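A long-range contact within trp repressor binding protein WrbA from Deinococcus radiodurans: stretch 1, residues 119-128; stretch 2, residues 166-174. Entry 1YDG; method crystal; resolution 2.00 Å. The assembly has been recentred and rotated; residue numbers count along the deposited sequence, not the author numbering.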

# COMPACT_ATOMS: atom_id res chain seq x y z
N SER B 119 -14.09 3.86 -8.83
CA SER B 119 -12.84 3.40 -9.43
C SER B 119 -11.95 4.62 -9.68
O SER B 119 -12.38 5.76 -9.50
N ALA B 120 -10.70 4.37 -10.05
CA ALA B 120 -9.73 5.45 -10.13
C ALA B 120 -8.80 5.30 -11.32
O ALA B 120 -8.65 4.22 -11.88
N MET B 121 -8.18 6.41 -11.70
CA MET B 121 -7.27 6.49 -12.84
C MET B 121 -6.14 7.42 -12.47
O MET B 121 -6.28 8.27 -11.58
N THR B 122 -5.02 7.25 -13.15
CA THR B 122 -3.85 8.07 -12.87
C THR B 122 -2.90 8.22 -14.06
O THR B 122 -3.10 7.64 -15.13
N SER B 123 -1.84 9.00 -13.83
CA SER B 123 -0.71 9.08 -14.76
C SER B 123 0.59 9.47 -14.08
O SER B 123 0.60 10.05 -13.00
N ALA B 124 1.71 9.15 -14.75
CA ALA B 124 3.03 9.63 -14.36
C ALA B 124 3.89 9.81 -15.60
O ALA B 124 3.53 9.35 -16.68
N GLN B 125 5.04 10.46 -15.42
CA GLN B 125 6.00 10.65 -16.53
C GLN B 125 6.75 9.36 -16.87
O GLN B 125 7.18 9.18 -18.01
N ASN B 126 6.84 8.46 -15.88
CA ASN B 126 7.51 7.17 -16.02
C ASN B 126 6.51 6.02 -15.96
O ASN B 126 5.46 6.14 -15.34
N VAL B 127 6.82 4.90 -16.62
CA VAL B 127 5.82 3.82 -16.72
C VAL B 127 5.53 3.29 -15.33
O VAL B 127 4.36 3.07 -14.95
N ASN B 128 6.60 3.10 -14.56
CA ASN B 128 6.54 2.56 -13.20
C ASN B 128 6.77 3.64 -12.11
O ASN B 128 7.30 3.32 -11.03
N PRO B 166 -4.66 -3.53 -13.68
CA PRO B 166 -5.88 -4.05 -13.09
C PRO B 166 -6.52 -3.07 -12.08
O PRO B 166 -7.72 -3.14 -11.82
N TYR B 167 -5.73 -2.16 -11.54
CA TYR B 167 -6.22 -1.26 -10.47
C TYR B 167 -6.97 -0.09 -11.06
O TYR B 167 -7.79 0.51 -10.40
N GLY B 168 -6.67 0.22 -12.32
CA GLY B 168 -7.26 1.36 -12.99
C GLY B 168 -6.36 1.87 -14.10
O GLY B 168 -5.16 1.63 -14.10
N ALA B 169 -6.96 2.57 -15.05
CA ALA B 169 -6.22 3.12 -16.19
C ALA B 169 -5.08 3.99 -15.68
O ALA B 169 -5.24 4.77 -14.75
N SER B 170 -3.90 3.80 -16.26
CA SER B 170 -2.76 4.63 -15.94
C SER B 170 -1.90 4.83 -17.16
O SER B 170 -1.50 3.87 -17.83
N VAL B 171 -1.64 6.10 -17.43
CA VAL B 171 -1.04 6.58 -18.64
C VAL B 171 0.34 7.14 -18.32
O VAL B 171 0.53 7.75 -17.26
N THR B 172 1.30 6.93 -19.22
CA THR B 172 2.62 7.56 -19.11
C THR B 172 2.56 8.92 -19.81
O THR B 172 2.39 9.00 -21.04
N ALA B 173 2.67 9.98 -19.01
CA ALA B 173 2.51 11.36 -19.46
C ALA B 173 3.72 11.80 -20.28
O ALA B 173 4.85 11.86 -19.76
N ASN B 174 3.48 12.10 -21.57
CA ASN B 174 4.54 12.47 -22.52
C ASN B 174 4.28 13.78 -23.30
O ASN B 174 5.06 14.15 -24.19

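The two stretches meet as neighbouring parallel strands, so the backbone supplies the polar bonding and the side chains pack beside one another above and below the sheet. T122 N donates to A169 O (3.0 Å), V171 N to T122 O (3.1 Å), A124 N to V171 O (3.1 Å) and A173 N to A124 O (2.6 Å). The alternation is typical of a parallel pair: T122 and A124 use both N and O toward the second stretch. No side chain hydrogen-bonds across the contact.

Side chains in register share a face. T122, S170, A124 and T172 lie on one side of the sheet. T122, with chi1 in t, brings CG2 to 3.5 Å from CB of S170, a small p-rotamer residue. Each hydroxyl has its hydrogen bond away from this contact, T122 OG1 elsewhere in the structure and S170 OG to a residue flanking one of the stretches, so neither is buried without a hydrogen-bonding partner. A124 contributes mainly backbone, its CB coming no nearer than 5.1 Å, to V171 O.

S123 (p) and V171 (t) occupy the other face, their CB atoms 4.3 Å apart; beta-branched valine suits the extended backbone. Earlier along the pair, M121 and A169 make an apolar contact, CG to CB at 4.0 Å. The m, t, m chain of M121 then carries its end away from the second stretch.

Where the first stretch leaves its strand, T172 (m) takes over. Its CG2 lies 3.2 Å from Q125 O, while its OG1 is 3.5 Å from V127 CA and 3.7 Å from V127 CG1; these are van der Waals contacts.

G168 packs by its backbone, CA lying 3.4 Å from A120 O in a CA-H...O contact. A CB here would fall 2.1 Å from A120 O, and the backbone angles themselves also call for glycine.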

# COMPACT_ATOMS: atom_id res chain seq x y z
CB SER B 119 -13.10 2.63 -10.73
OG SER B 119 -13.29 3.50 -11.82
CB ALA B 120 -8.94 5.53 -8.82
CB MET B 121 -7.95 7.06 -14.09
CG MET B 121 -9.16 6.29 -14.58
SD MET B 121 -9.87 6.95 -16.12
CE MET B 121 -10.10 8.66 -15.73
CB THR B 122 -3.11 7.50 -11.63
OG1 THR B 122 -2.17 8.46 -11.13
CG2 THR B 122 -2.42 6.17 -11.97
CB SER B 123 -0.99 10.11 -15.85
OG SER B 123 -1.20 11.37 -15.26
CB ALA B 124 3.69 8.65 -13.42
CB GLN B 125 6.96 11.81 -16.23
CG GLN B 125 6.21 13.15 -16.13
CD GLN B 125 7.08 14.38 -16.30
OE1 GLN B 125 8.01 14.41 -17.12
NE2 GLN B 125 6.76 15.44 -15.54
CB ASN B 126 8.53 7.05 -14.90
CG ASN B 126 9.53 8.19 -14.91
OD1 ASN B 126 10.33 8.31 -15.84
ND2 ASN B 126 9.46 9.05 -13.89
CB VAL B 127 6.21 2.64 -17.68
CG1 VAL B 127 4.94 1.96 -18.20
CG2 VAL B 127 7.02 3.12 -18.86
CB ASN B 128 7.61 1.47 -13.03
CG ASN B 128 7.62 0.45 -14.18
OD1 ASN B 128 8.55 0.44 -15.00
ND2 ASN B 128 6.58 -0.40 -14.24
CB PRO B 166 -5.40 -5.33 -12.41
CG PRO B 166 -4.01 -5.06 -12.06
CD PRO B 166 -3.47 -4.24 -13.18
CB TYR B 167 -5.07 -0.75 -9.59
CG TYR B 167 -4.17 -1.81 -9.00
CD1 TYR B 167 -2.79 -1.60 -8.91
CD2 TYR B 167 -4.67 -3.03 -8.54
CE1 TYR B 167 -1.95 -2.58 -8.39
CE2 TYR B 167 -3.81 -4.02 -8.00
CZ TYR B 167 -2.47 -3.78 -7.93
OH TYR B 167 -1.61 -4.72 -7.40
CB ALA B 169 -7.15 3.95 -17.09
CB SER B 170 -1.95 4.08 -14.75
OG SER B 170 -1.31 2.87 -15.04
CB VAL B 171 -1.92 7.70 -19.23
CG1 VAL B 171 -1.22 8.45 -20.34
CG2 VAL B 171 -3.25 7.12 -19.70
CB THR B 172 3.73 6.66 -19.66
OG1 THR B 172 3.70 5.41 -18.96
CG2 THR B 172 5.10 7.29 -19.44
CB ALA B 173 2.32 12.30 -18.26
CB ASN B 174 4.81 11.28 -23.48
CG ASN B 174 4.07 11.40 -24.83
OD1 ASN B 174 2.87 11.69 -24.88
ND2 ASN B 174 4.80 11.18 -25.92